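Local coordinates for protein aromatic-L-amino-acid decarboxylase (Catharanthus roseus, PDB 6EEW) that decarboxylates L-tryptophan to tryptamine and 5-hydroxy-L-tryptophan to serotonin as a pyridoxal 5'-phosphate-dependent homodimeric enzyme, at residues T174-A178 / I282-V286; S190-L194 / G214-N219. All coordinates share one frame. Residue numbers count along the deposited sequence, not the author numbering.

Contact 1: residues T174-A178 / I282-V286; sequences TIIAA and IWIHV
In the pyridoxal-phosphate-binding domain, which has the aspartate aminotransferase-like (fold type I) topology, helix 167-186 packs against the mixed seven-stranded sheet, here on the interior strand 283-287. Residues 174-178 are regular alpha-helix and 283-286 extended. The two short axes run antiparallel (173°) and approach to 9.4 Å, which leaves a single layer of side chains between them. The register is set by CA pairs A178-W283 at 6.2 Å and T174-H285 at 7.4 Å, and 238 Å² is buried in total.

W283 and H285 project from the strand toward the helix, both with chi1 t; I284 and V286 face the other side, where helix 270-280 packs. With chi2 at -55°, the six-membered ring of W283 is sent from the strand toward the helix, its plane roughly along the helix axis. There A178 CB meets W283 CB at 3.7 Å and A177 CB meets W283 CH2 at 3.9 Å, the small alanines leaving space for the large ring. The carbonyl T174 O, which accepts A178 N at 3.0 Å, sits over one face of the indole. F254 of the adjoining strand 251-258 also meets this ring, with the planes inclined by about 25°.

The polar ends are bonded within the sheet: W283 NE1 pairs with S312 OG, and chi2 near 88° sets the H285 ring so that ND1 meets S312 OG and NE2 meets S314 OG, on strand 312-315. T174 takes chi1 p, so OG1 bonds back to I171 O in its own helix; T174 CB is 4.0 Å from W283 NE1, and its methyl CG2 lies 3.8 Å from H285 ND1.

Contact 2: residues S190-L194 / G214-N219; sequences SIGKL and GIYPNN
The amide of N219 links two turns at the edge of the seven-stranded sheet of this fold type I domain: its ND2 donates to G192 O at 2.9 Å (149° at the hydrogen) and to L194 O at 3.3 Å (125°), both weak by geometry. Chi1 m and chi2 near -6° place it so, with N219 CB only 3.1 Å from L194 O. The bonds tie the entry of strand 194-199 to that of its parallel neighbour, the outermost strand 220-223.

G192 O lies in a type I turn, I191 at -57/-29 and G192 at -72/-5, closed by K193 N to S190 O at 2.9 Å; a weak 3.4 Å bond from L194 N to I191 O overlaps it. L194 O belongs to the first, extended residue of strand 194-199. Opposite, P217 and N218 form a short 3-10 segment with N219 N to Y216 O at 2.9 Å. G214, phi 94°, ends helix 206-212 in a Schellman motif. CA register is G192-Y216 at 6.1 Å and L194-N219 at 6.6 Å.

Packing centres on Y216 (chi1 m, chi2 25°). G192 CA lies 3.6 Å from its ring centroid, 14° off the normal, a CH-pi contact; a CB on G192 would fall 3.1 Å from Y216 CE2. I191, chi1 t and chi2 p, brings CG2 to 3.9 Å from Y216 CE1 and CG1 to 3.8 Å from G214 O. Y216 also reaches the dimer interface, its OH bonding D189 of the second subunit. Farther in, I215, with both chi angles m, sets its CG2 3.7 Å from L194 O.

How the contacts relate
Contact 2 is nested along the chain inside the loop closed by contact 1; their centres are 14 Å apart and their nearest atoms about 5 Å, without touching. Two elements bridge them. Helix 167-186 supplies residues 174-178 and, through R179, A182 and L183, packs on I191 and L194. Strand 251-258 lies between strands 283-287 and 194-199: F254 packs on W283 and T174, L253 on L194 and I215. Contact 1 is nearer the catalytic apparatus, the H285 side chain being about 10 Å from that of S168, probably a cofactor ligand, and about 14 Å from bound tryptophan. Contact 2 is remote from these sites and borders the second subunit.

Contact 1: residues T174-A178 / I282-V286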
loop_
_atom_site.group_PDB
_atom_site.type_symbol
_atom_site.label_atom_id
_atom_site.label_comp_id
_atom_site.label_asym_id
_atom_site.label_seq_id
_atom_site.Cartn_x
_atom_site.Cartn_y
_atom_site.Cartn_z
ATOM N N THR A 174 5.511 10.760 -8.733
ATOM C CA THR A 174 5.670 11.997 -9.500
ATOM C C THR A 174 7.133 12.300 -9.763
ATOM O O THR A 174 7.480 12.808 -10.840
ATOM C CB THR A 174 4.979 13.187 -8.809
ATOM O OG1 THR A 174 5.650 13.521 -7.585
ATOM C CG2 THR A 174 3.530 12.865 -8.545
ATOM N N ILE A 175 8.009 11.967 -8.815
ATOM C CA ILE A 175 9.444 12.151 -9.021
ATOM C C ILE A 175 9.939 11.284 -10.173
ATOM O O ILE A 175 10.775 11.712 -10.980
ATOM C CB ILE A 175 10.222 11.822 -7.736
ATOM C CG1 ILE A 175 9.785 12.716 -6.585
ATOM C CG2 ILE A 175 11.719 11.944 -7.977
ATOM C CD1 ILE A 175 10.597 12.468 -5.315
ATOM N N ILE A 176 9.461 10.042 -10.256
ATOM C CA ILE A 176 9.919 9.184 -11.347
ATOM C C ILE A 176 9.386 9.701 -12.677
ATOM O O ILE A 176 10.089 9.682 -13.694
ATOM C CB ILE A 176 9.507 7.718 -11.113
ATOM C CG1 ILE A 176 10.307 7.105 -9.956
ATOM C CG2 ILE A 176 9.701 6.926 -12.401
ATOM C CD1 ILE A 176 9.902 5.716 -9.589
ATOM N N ALA A 177 8.137 10.169 -12.695
ATOM C CA ALA A 177 7.583 10.768 -13.907
ATOM C C ALA A 177 8.452 11.923 -14.394
ATOM O O ALA A 177 8.810 12.002 -15.578
ATOM C CB ALA A 177 6.147 11.238 -13.649
ATOM N N ALA A 178 8.808 12.832 -13.489
ATOM C CA ALA A 178 9.667 13.946 -13.874
ATOM C C ALA A 178 11.023 13.450 -14.368
ATOM O O ALA A 178 11.548 13.930 -15.390
ATOM C CB ALA A 178 9.838 14.906 -12.698
ATOM N N ILE A 282 10.735 23.038 -14.059
ATOM C CA ILE A 282 10.768 22.160 -12.898
ATOM C C ILE A 282 9.376 21.607 -12.657
ATOM O O ILE A 282 8.397 22.362 -12.613
ATOM C CB ILE A 282 11.270 22.924 -11.663
ATOM C CG1 ILE A 282 12.677 23.479 -11.928
ATOM C CG2 ILE A 282 11.177 22.051 -10.418
ATOM C CD1 ILE A 282 13.119 24.557 -10.961
ATOM N N TRP A 283 9.281 20.296 -12.474
ATOM C CA TRP A 283 8.025 19.689 -12.056
ATOM C C TRP A 283 7.765 20.050 -10.607
ATOM O O TRP A 283 8.573 19.737 -9.733
ATOM C CB TRP A 283 8.081 18.177 -12.197
ATOM C CG TRP A 283 6.830 17.492 -11.781
ATOM C CD1 TRP A 283 6.191 17.595 -10.573
ATOM C CD2 TRP A 283 6.114 16.507 -12.524
ATOM N NE1 TRP A 283 5.093 16.773 -10.546
ATOM C CE2 TRP A 283 5.031 16.086 -11.729
ATOM C CE3 TRP A 283 6.273 15.949 -13.795
ATOM C CZ2 TRP A 283 4.108 15.154 -12.167
ATOM C CZ3 TRP A 283 5.358 15.023 -14.225
ATOM C CH2 TRP A 283 4.292 14.632 -13.418
ATOM N N ILE A 284 6.641 20.690 -10.337
ATOM C CA ILE A 284 6.292 21.058 -8.974
ATOM C C ILE A 284 5.164 20.165 -8.483
ATOM O O ILE A 284 4.103 20.054 -9.120
ATOM C CB ILE A 284 5.937 22.550 -8.854
ATOM C CG1 ILE A 284 5.593 22.882 -7.398
ATOM C CG2 ILE A 284 4.849 22.947 -9.854
ATOM C CD1 ILE A 284 5.445 24.361 -7.147
ATOM N N HIS A 285 5.403 19.524 -7.346
ATOM C CA HIS A 285 4.417 18.690 -6.690
ATOM C C HIS A 285 4.110 19.320 -5.348
ATOM O O HIS A 285 5.029 19.687 -4.605
ATOM C CB HIS A 285 4.912 17.246 -6.496
ATOM C CG HIS A 285 3.999 16.423 -5.646
ATOM N ND1 HIS A 285 2.932 15.719 -6.161
ATOM C CD2 HIS A 285 3.953 16.246 -4.301
ATOM C CE1 HIS A 285 2.276 15.130 -5.172
ATOM N NE2 HIS A 285 2.879 15.431 -4.035
ATOM N N VAL A 286 2.829 19.452 -5.045
ATOM C CA VAL A 286 2.384 20.003 -3.778
ATOM C C VAL A 286 1.998 18.836 -2.882
ATOM O O VAL A 286 1.041 18.099 -3.168
ATOM C CB VAL A 286 1.237 20.998 -3.966
ATOM C CG1 VAL A 286 0.689 21.414 -2.629
ATOM C CG2 VAL A 286 1.759 22.218 -4.733
#

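Contact 2: residues S190-L194 / G214-N219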
loop_
_atom_site.group_PDB
_atom_site.type_symbol
_atom_site.label_atom_id
_atom_site.label_comp_id
_atom_site.label_asym_id
_atom_site.label_seq_id
_atom_site.Cartn_x
_atom_site.Cartn_y
_atom_site.Cartn_z
ATOM N N SER A 190 22.213 11.265 -18.334
ATOM C CA SER A 190 22.005 12.590 -17.771
ATOM C C SER A 190 21.443 12.542 -16.356
ATOM O O SER A 190 21.250 13.604 -15.760
ATOM C CB SER A 190 21.076 13.397 -18.673
ATOM O OG SER A 190 19.786 12.809 -18.699
ATOM N N ILE A 191 21.188 11.351 -15.803
ATOM C CA ILE A 191 20.622 11.263 -14.456
ATOM C C ILE A 191 21.509 11.992 -13.452
ATOM O O ILE A 191 21.021 12.500 -12.433
ATOM C CB ILE A 191 20.387 9.789 -14.049
ATOM C CG1 ILE A 191 19.795 9.687 -12.639
ATOM C CG2 ILE A 191 21.682 9.004 -14.075
ATOM C CD1 ILE A 191 18.446 10.288 -12.499
ATOM N N GLY A 192 22.812 12.056 -13.716
ATOM C CA GLY A 192 23.754 12.725 -12.840
ATOM C C GLY A 192 23.662 14.238 -12.831
ATOM O O GLY A 192 24.398 14.878 -12.075
ATOM N N LYS A 193 22.820 14.824 -13.684
ATOM C CA LYS A 193 22.598 16.266 -13.736
ATOM C C LYS A 193 21.310 16.709 -13.056
ATOM O O LYS A 193 21.137 17.910 -12.827
ATOM C CB LYS A 193 22.560 16.738 -15.194
ATOM C CG LYS A 193 23.852 16.497 -15.928
ATOM C CD LYS A 193 23.793 16.952 -17.374
ATOM C CE LYS A 193 25.125 16.698 -18.059
ATOM N NZ LYS A 193 25.147 17.180 -19.467
ATOM N N LEU A 194 20.406 15.782 -12.743
ATOM C CA LEU A 194 19.055 16.132 -12.314
ATOM C C LEU A 194 19.045 16.504 -10.834
ATOM O O LEU A 194 19.476 15.716 -9.982
ATOM C CB LEU A 194 18.107 14.969 -12.591
ATOM C CG LEU A 194 18.223 14.399 -14.008
ATOM C CD1 LEU A 194 17.125 13.374 -14.279
ATOM C CD2 LEU A 194 18.226 15.497 -15.067
ATOM N N GLY A 214 16.799 7.238 -7.554
ATOM C CA GLY A 214 18.104 7.255 -8.166
ATOM C C GLY A 214 18.741 8.616 -8.284
ATOM O O GLY A 214 19.794 8.737 -8.922
ATOM N N ILE A 215 18.160 9.647 -7.667
ATOM C CA ILE A 215 18.799 10.953 -7.679
ATOM C C ILE A 215 20.145 10.836 -6.985
ATOM O O ILE A 215 20.252 10.228 -5.910
ATOM C CB ILE A 215 17.905 11.996 -6.988
ATOM C CG1 ILE A 215 16.484 11.959 -7.551
ATOM C CG2 ILE A 215 18.455 13.399 -7.229
ATOM C CD1 ILE A 215 16.398 12.406 -8.998
ATOM N N TYR A 216 21.192 11.368 -7.615
ATOM C CA TYR A 216 22.499 11.322 -6.988
ATOM C C TYR A 216 22.435 11.986 -5.615
ATOM O O TYR A 216 21.688 12.951 -5.417
ATOM C CB TYR A 216 23.545 12.013 -7.854
ATOM C CG TYR A 216 24.026 11.221 -9.048
ATOM C CD1 TYR A 216 23.239 10.227 -9.639
ATOM C CD2 TYR A 216 25.281 11.456 -9.576
ATOM C CE1 TYR A 216 23.702 9.504 -10.741
ATOM C CE2 TYR A 216 25.751 10.748 -10.666
ATOM C CZ TYR A 216 24.972 9.770 -11.247
ATOM O OH TYR A 216 25.486 9.075 -12.334
ATOM N N PRO A 217 23.194 11.475 -4.644
ATOM C CA PRO A 217 23.139 12.044 -3.288
ATOM C C PRO A 217 23.327 13.552 -3.242
ATOM O O PRO A 217 22.589 14.239 -2.522
ATOM C CB PRO A 217 24.279 11.313 -2.574
ATOM C CG PRO A 217 24.302 9.969 -3.240
ATOM C CD PRO A 217 23.954 10.214 -4.687
ATOM N N ASN A 218 24.296 14.085 -3.990
ATOM C CA ASN A 218 24.578 15.512 -3.996
ATOM C C ASN A 218 23.594 16.332 -4.819
ATOM O O ASN A 218 23.698 17.564 -4.814
ATOM C CB ASN A 218 26.000 15.765 -4.502
ATOM C CG ASN A 218 27.046 15.380 -3.491
ATOM O OD1 ASN A 218 26.798 15.441 -2.284
ATOM N ND2 ASN A 218 28.226 14.978 -3.967
ATOM N N ASN A 219 22.645 15.710 -5.514
ATOM C CA ASN A 219 21.666 16.454 -6.292
ATOM C C ASN A 219 20.318 16.559 -5.584
ATOM O O ASN A 219 19.318 16.928 -6.214
ATOM C CB ASN A 219 21.495 15.824 -7.674
ATOM C CG ASN A 219 22.742 15.948 -8.525
ATOM O OD1 ASN A 219 23.709 16.599 -8.138
ATOM N ND2 ASN A 219 22.707 15.357 -9.713
#